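Local coordinates for serine-tRNA ligase (Naegleria fowleri, PDB 6BLJ), which probably joins serine to its cognate tRNA in the cytosol, activating the amino acid with ATP as a class II aminoacyl-tRNA synthetase, at residues A[373-378]-A[385-390]; A[27-32]-A[151-156]. All coordinates share one frame; numbering follows the deposited sequence. Where two conformers were deposited one is given.

Interaction 1 of 2, residues A[373-378]-A[385-390]; sequences VVNIVS and AAKKFD
Asp-390 O takes the shortest backbone bond between the strands, from Val-374 N at 2.8 Å, and also receives a CA-H...O contact from Val-373 CA at 3.4 Å. Val-374 O accepts Asp-390 N in return, which makes these two residues an antiparallel hydrogen-bonded pair; the short axes of 373-375 and 387-390 run at 152°. Two residues on, past the non-hydrogen-bonded pair Asn-375 and Phe-389, Ile-376 N donates to Lys-388 O with an N-H...O angle of 168°, and a water that donates to Ile-376 O and accepts from Lys-388 N links the chains without a direct backbone bond.

On the face of Val-374 and Asp-390, Ile-376 CD1 reaches the carboxylate, 3.6 Å from Asp-390 OD2, while the bent Lys-388 chain brings NZ to the syn lone pair of Asp-390 OD1 in a 2.8 Å salt bridge. On the other face the Phe-389 ring leans between Val-373 CG1 and Asn-375 CB, the latter 3.7 Å from CE1; Asn-375 ND2 bonds to Thr-157 O. The hairpin belongs to the class II catalytic sheet: strand 168-173 flanks 371-375, strand 404-412 carries Ser-409 of the AMP pocket against Lys-388 and Asp-390, and Phe-353 of helix 348-366 meets Phe-389 edge-to-face.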
loop_
_atom_site.group_PDB
_atom_site.type_symbol
_atom_site.label_atom_id
_atom_site.label_comp_id
_atom_site.label_asym_id
_atom_site.label_seq_id
_atom_site.Cartn_x
_atom_site.Cartn_y
_atom_site.Cartn_z
ATOM N N VAL A 373 2.156 -12.862 33.130
ATOM C CA VAL A 373 3.347 -12.561 32.337
ATOM C C VAL A 373 3.612 -13.747 31.428
ATOM O O VAL A 373 3.641 -14.892 31.893
ATOM C CB VAL A 373 4.565 -12.298 33.239
ATOM C CG1 VAL A 373 5.797 -11.981 32.397
ATOM C CG2 VAL A 373 4.265 -11.198 34.232
ATOM N N VAL A 374 3.840 -13.484 30.144
ATOM C CA VAL A 374 3.978 -14.562 29.175
ATOM C C VAL A 374 5.261 -14.386 28.378
ATOM O O VAL A 374 5.643 -13.277 27.981
ATOM C CB VAL A 374 2.760 -14.682 28.236
ATOM C CG1 VAL A 374 1.497 -14.964 29.057
ATOM C CG2 VAL A 374 2.596 -13.440 27.410
ATOM N N ASN A 375 5.947 -15.515 28.178
ATOM C CA ASN A 375 7.227 -15.604 27.480
ATOM C C ASN A 375 6.933 -15.983 26.028
ATOM O O ASN A 375 6.512 -17.111 25.751
ATOM C CB ASN A 375 8.108 -16.642 28.181
ATOM C CG ASN A 375 9.504 -16.743 27.589
ATOM O OD1 ASN A 375 9.857 -16.024 26.655
ATOM N ND2 ASN A 375 10.317 -17.628 28.157
ATOM N N ILE A 376 7.144 -15.039 25.109
ATOM C CA ILE A 376 6.700 -15.179 23.721
ATOM C C ILE A 376 7.613 -16.145 22.974
ATOM O O ILE A 376 8.844 -15.995 22.985
ATOM C CB ILE A 376 6.656 -13.808 23.015
ATOM C CG1 ILE A 376 5.666 -12.858 23.703
ATOM C CG2 ILE A 376 6.242 -13.963 21.539
ATOM C CD1 ILE A 376 4.229 -13.357 23.678
ATOM N N VAL A 377 7.004 -17.100 22.261
ATOM C CA VAL A 377 7.772 -18.170 21.627
ATOM C C VAL A 377 8.730 -17.618 20.562
ATOM O O VAL A 377 8.468 -16.592 19.919
ATOM C CB VAL A 377 6.835 -19.227 21.013
ATOM C CG1 VAL A 377 5.971 -19.856 22.093
ATOM C CG2 VAL A 377 5.958 -18.634 19.902
ATOM N N SER A 378 9.838 -18.338 20.359
ATOM C CA SER A 378 10.909 -17.849 19.494
ATOM C C SER A 378 10.425 -17.584 18.072
ATOM O O SER A 378 10.884 -16.638 17.423
ATOM C CB SER A 378 12.056 -18.853 19.480
ATOM O OG SER A 378 11.577 -20.128 19.097
ATOM N N ALA A 385 14.002 -8.329 18.067
ATOM C CA ALA A 385 13.901 -8.709 19.470
ATOM C C ALA A 385 14.685 -9.989 19.773
ATOM O O ALA A 385 14.501 -11.014 19.111
ATOM C CB ALA A 385 12.433 -8.888 19.859
ATOM N N ALA A 386 15.520 -9.944 20.818
ATOM C CA ALA A 386 16.156 -11.155 21.329
ATOM C C ALA A 386 15.267 -11.910 22.317
ATOM O O ALA A 386 15.489 -13.105 22.556
ATOM C CB ALA A 386 17.484 -10.807 22.009
ATOM N N LYS A 387 14.274 -11.240 22.894
ATOM C CA LYS A 387 13.368 -11.801 23.884
ATOM C C LYS A 387 12.210 -10.834 24.065
ATOM O O LYS A 387 12.401 -9.615 24.022
ATOM C CB LYS A 387 14.068 -12.034 25.235
ATOM C CG LYS A 387 13.145 -12.641 26.303
ATOM C CD LYS A 387 13.895 -12.869 27.629
ATOM C CE LYS A 387 12.994 -13.570 28.649
ATOM N NZ LYS A 387 13.757 -14.065 29.816
ATOM N N LYS A 388 11.021 -11.379 24.320
ATOM C CA LYS A 388 9.835 -10.550 24.512
ATOM C C LYS A 388 8.944 -11.161 25.585
ATOM O O LYS A 388 8.617 -12.354 25.524
ATOM C CB LYS A 388 9.061 -10.387 23.194
ATOM C CG LYS A 388 7.834 -9.472 23.247
ATOM C CD LYS A 388 7.480 -8.971 21.851
ATOM C CE LYS A 388 6.230 -9.630 21.324
ATOM N NZ LYS A 388 4.972 -9.069 21.912
ATOM N N PHE A 389 8.601 -10.351 26.586
ATOM C CA PHE A 389 7.576 -10.676 27.574
ATOM C C PHE A 389 6.345 -9.830 27.279
ATOM O O PHE A 389 6.463 -8.625 27.027
ATOM C CB PHE A 389 8.041 -10.381 29.008
ATOM C CG PHE A 389 8.762 -11.526 29.692
ATOM C CD1 PHE A 389 9.091 -12.684 29.011
ATOM C CD2 PHE A 389 9.113 -11.424 31.033
ATOM C CE1 PHE A 389 9.760 -13.730 29.662
ATOM C CE2 PHE A 389 9.781 -12.462 31.690
ATOM C CZ PHE A 389 10.107 -13.610 31.004
ATOM N N ASP A 390 5.172 -10.447 27.311
ATOM C CA ASP A 390 3.927 -9.695 27.302
ATOM C C ASP A 390 3.264 -9.783 28.668
ATOM O O ASP A 390 3.426 -10.770 29.395
ATOM C CB ASP A 390 2.930 -10.224 26.264
ATOM C CG ASP A 390 3.335 -9.901 24.830
ATOM O OD1 ASP A 390 4.451 -9.371 24.622
ATOM O OD2 ASP A 390 2.525 -10.190 23.925
HETATM O O HOH W 1 10.466 -14.212 24.287
#

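Interaction 2 of 2, residues A[27-32]-A[151-156]; sequences RESQRR and GNIVHE
The last turn of the helix, ending at Arg-32, faces an extended segment without regular structure, and the backbones come nearest at Ser-29 and Val-154, whose CA atoms are 5.5 Å apart. Val-154 N donates to Ser-29 OG over 3.0 Å with an N-H...O angle of 158°. The hydroxyl gets there because OG stands anti to the backbone N (chi1 -177°). A water lies 2.7 Å from Ser-29 OG and donates to Gln-30 OE1 and Gly-151 O, so the buried hydroxyl is met by a backbone N-H and a bridging water; Gln-30 NE2 donates to Asp-36 O. Beside it, Ile-153 CD1 packs 3.9 Å from Ser-29 CB.

Helix 23-32 comes before the two long helices, 38-76 and 114-147, of the N-terminal arm, a coiled coil that in seryl-tRNA synthetases binds tRNA; segment 151-156 follows the second of them on the way to the catalytic sheet. The contact therefore joins the segments flanking these helices, at the base of the arm.

Arg-32 extends from CG to NE and offers the edge of its guanidinium to Glu-156. In the salt bridge Arg-32 NH1 donates to Glu-156 OE1 at 3.1 Å, from above the carboxylate plane, and Arg-32 NH2 adds a weak bond to the same oxygen; the two planes are 67° apart. A second water accepts from Arg-32 NH1 and donates to Val-154 O at 2.7 Å.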
loop_
_atom_site.group_PDB
_atom_site.type_symbol
_atom_site.label_atom_id
_atom_site.label_comp_id
_atom_site.label_asym_id
_atom_site.label_seq_id
_atom_site.Cartn_x
_atom_site.Cartn_y
_atom_site.Cartn_z
ATOM N N ARG A 27 23.074 -20.388 13.234
ATOM C CA ARG A 27 22.178 -21.384 12.653
ATOM C C ARG A 27 21.112 -21.795 13.658
ATOM O O ARG A 27 19.926 -21.883 13.318
ATOM C CB ARG A 27 22.964 -22.607 12.178
ATOM C CG ARG A 27 23.828 -22.324 10.965
ATOM C CD ARG A 27 24.400 -23.599 10.363
ATOM N NE ARG A 27 25.569 -23.301 9.544
ATOM C CZ ARG A 27 26.821 -23.366 9.986
ATOM N NH1 ARG A 27 27.071 -23.738 11.235
ATOM N NH2 ARG A 27 27.819 -23.066 9.174
ATOM N N GLU A 28 21.524 -22.023 14.905
ATOM C CA GLU A 28 20.570 -22.399 15.939
ATOM C C GLU A 28 19.542 -21.296 16.171
ATOM O O GLU A 28 18.354 -21.581 16.362
ATOM C CB GLU A 28 21.311 -22.742 17.234
ATOM C CG GLU A 28 20.460 -23.481 18.263
ATOM C CD GLU A 28 19.948 -24.828 17.757
ATOM O OE1 GLU A 28 18.838 -25.229 18.164
ATOM O OE2 GLU A 28 20.652 -25.483 16.958
ATOM N N SER A 29 19.971 -20.028 16.142
ATOM C CA SER A 29 19.020 -18.928 16.303
ATOM C C SER A 29 18.031 -18.898 15.145
ATOM O O SER A 29 16.830 -18.675 15.347
ATOM C CB SER A 29 19.764 -17.589 16.426
ATOM O OG SER A 29 18.878 -16.494 16.656
ATOM N N GLN A 30 18.515 -19.160 13.926
ATOM C CA GLN A 30 17.626 -19.202 12.768
ATOM C C GLN A 30 16.623 -20.348 12.877
ATOM O O GLN A 30 15.448 -20.190 12.514
ATOM C CB GLN A 30 18.455 -19.319 11.485
ATOM C CG GLN A 30 19.218 -18.056 11.149
ATOM C CD GLN A 30 18.299 -16.901 10.791
ATOM O OE1 GLN A 30 17.998 -16.049 11.630
ATOM N NE2 GLN A 30 17.852 -16.864 9.535
ATOM N N ARG A 31 17.062 -21.509 13.381
ATOM C CA ARG A 31 16.135 -22.624 13.572
ATOM C C ARG A 31 15.078 -22.286 14.616
ATOM O O ARG A 31 13.889 -22.564 14.414
ATOM C CB ARG A 31 16.902 -23.888 13.967
ATOM C CG ARG A 31 17.714 -24.490 12.834
ATOM C CD ARG A 31 18.253 -25.871 13.177
ATOM N NE ARG A 31 19.381 -25.787 14.096
ATOM C CZ ARG A 31 20.654 -25.787 13.708
ATOM N NH1 ARG A 31 20.954 -25.867 12.416
ATOM N NH2 ARG A 31 21.624 -25.701 14.613
ATOM N N ARG A 32 15.484 -21.670 15.730
ATOM C CA ARG A 32 14.507 -21.254 16.737
ATOM C C ARG A 32 13.531 -20.224 16.184
ATOM O O ARG A 32 12.363 -20.197 16.590
ATOM C CB ARG A 32 15.228 -20.719 17.974
ATOM C CG ARG A 32 16.078 -21.810 18.668
ATOM C CD ARG A 32 16.847 -21.275 19.859
ATOM N NE ARG A 32 17.451 -22.356 20.642
ATOM C CZ ARG A 32 18.434 -22.192 21.526
ATOM N NH1 ARG A 32 18.948 -20.985 21.744
ATOM N NH2 ARG A 32 18.911 -23.239 22.188
ATOM N N GLY A 151 17.911 -12.544 11.673
ATOM C CA GLY A 151 17.359 -11.957 12.877
ATOM C C GLY A 151 18.343 -11.955 14.033
ATOM O O GLY A 151 19.333 -12.698 14.057
ATOM N N ASN A 152 18.039 -11.118 15.023
ATOM C CA ASN A 152 18.860 -11.034 16.226
ATOM C C ASN A 152 18.958 -12.404 16.899
ATOM O O ASN A 152 18.071 -13.251 16.769
ATOM C CB ASN A 152 18.257 -9.997 17.184
ATOM C CG ASN A 152 19.277 -9.445 18.172
ATOM O OD1 ASN A 152 20.431 -9.864 18.183
ATOM N ND2 ASN A 152 18.853 -8.502 19.002
ATOM N N ILE A 153 20.066 -12.635 17.601
ATOM C CA ILE A 153 20.254 -13.904 18.300
ATOM C C ILE A 153 19.173 -14.067 19.368
ATOM O O ILE A 153 19.003 -13.211 20.245
ATOM C CB ILE A 153 21.658 -13.979 18.898
ATOM C CG1 ILE A 153 22.694 -13.800 17.793
ATOM C CG2 ILE A 153 21.872 -15.317 19.612
ATOM C CD1 ILE A 153 22.622 -14.887 16.731
ATOM N N VAL A 154 18.419 -15.163 19.281
ATOM C CA VAL A 154 17.346 -15.431 20.235
ATOM C C VAL A 154 17.943 -15.878 21.563
ATOM O O VAL A 154 18.784 -16.786 21.615
ATOM C CB VAL A 154 16.384 -16.486 19.662
ATOM C CG1 VAL A 154 15.330 -16.866 20.683
ATOM C CG2 VAL A 154 15.714 -15.939 18.396
ATOM N N HIS A 155 17.484 -15.266 22.649
ATOM C CA HIS A 155 18.021 -15.561 23.971
ATOM C C HIS A 155 17.670 -16.978 24.421
ATOM O O HIS A 155 16.601 -17.512 24.105
ATOM C CB HIS A 155 17.479 -14.552 24.989
ATOM C CG HIS A 155 18.199 -14.573 26.301
ATOM N ND1 HIS A 155 17.748 -15.298 27.382
ATOM C CD2 HIS A 155 19.326 -13.942 26.713
ATOM C CE1 HIS A 155 18.573 -15.127 28.399
ATOM N NE2 HIS A 155 19.536 -14.306 28.021
ATOM N N GLU A 156 18.566 -17.562 25.227
ATOM C CA GLU A 156 18.411 -18.948 25.665
ATOM C C GLU A 156 17.156 -19.182 26.516
ATOM O O GLU A 156 16.691 -20.321 26.605
ATOM C CB GLU A 156 19.659 -19.391 26.442
ATOM C CG GLU A 156 19.705 -20.892 26.757
ATOM C CD GLU A 156 19.820 -21.780 25.514
ATOM O OE1 GLU A 156 20.410 -21.339 24.502
ATOM O OE2 GLU A 156 19.306 -22.922 25.550
HETATM O O HOH W 2 18.528 -15.284 14.309
HETATM O O HOH W 3 19.390 -18.653 19.771
#

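Both contacts are largely buried, but interaction 1 pairs neighbouring strands of the catalytic sheet, only seven residues apart, whereas interaction 2 joins a helix and a loop separated by the whole coiled-coil arm. Accordingly, backbone bonds dominate the first; in the second, side chains and waters do most of the bridging, and its salt bridge ends on the exposed Glu-156. The lysine-aspartate pair of interaction 1 instead lies near the AMP pocket. Their centres are 13 Å apart and they touch directly: Ser-378 OG is 2.6 Å from Arg-32 O and Ala-386 O is 2.9 Å from His-155 N, both probable hydrogen bonds, tying the arm base to the hairpin.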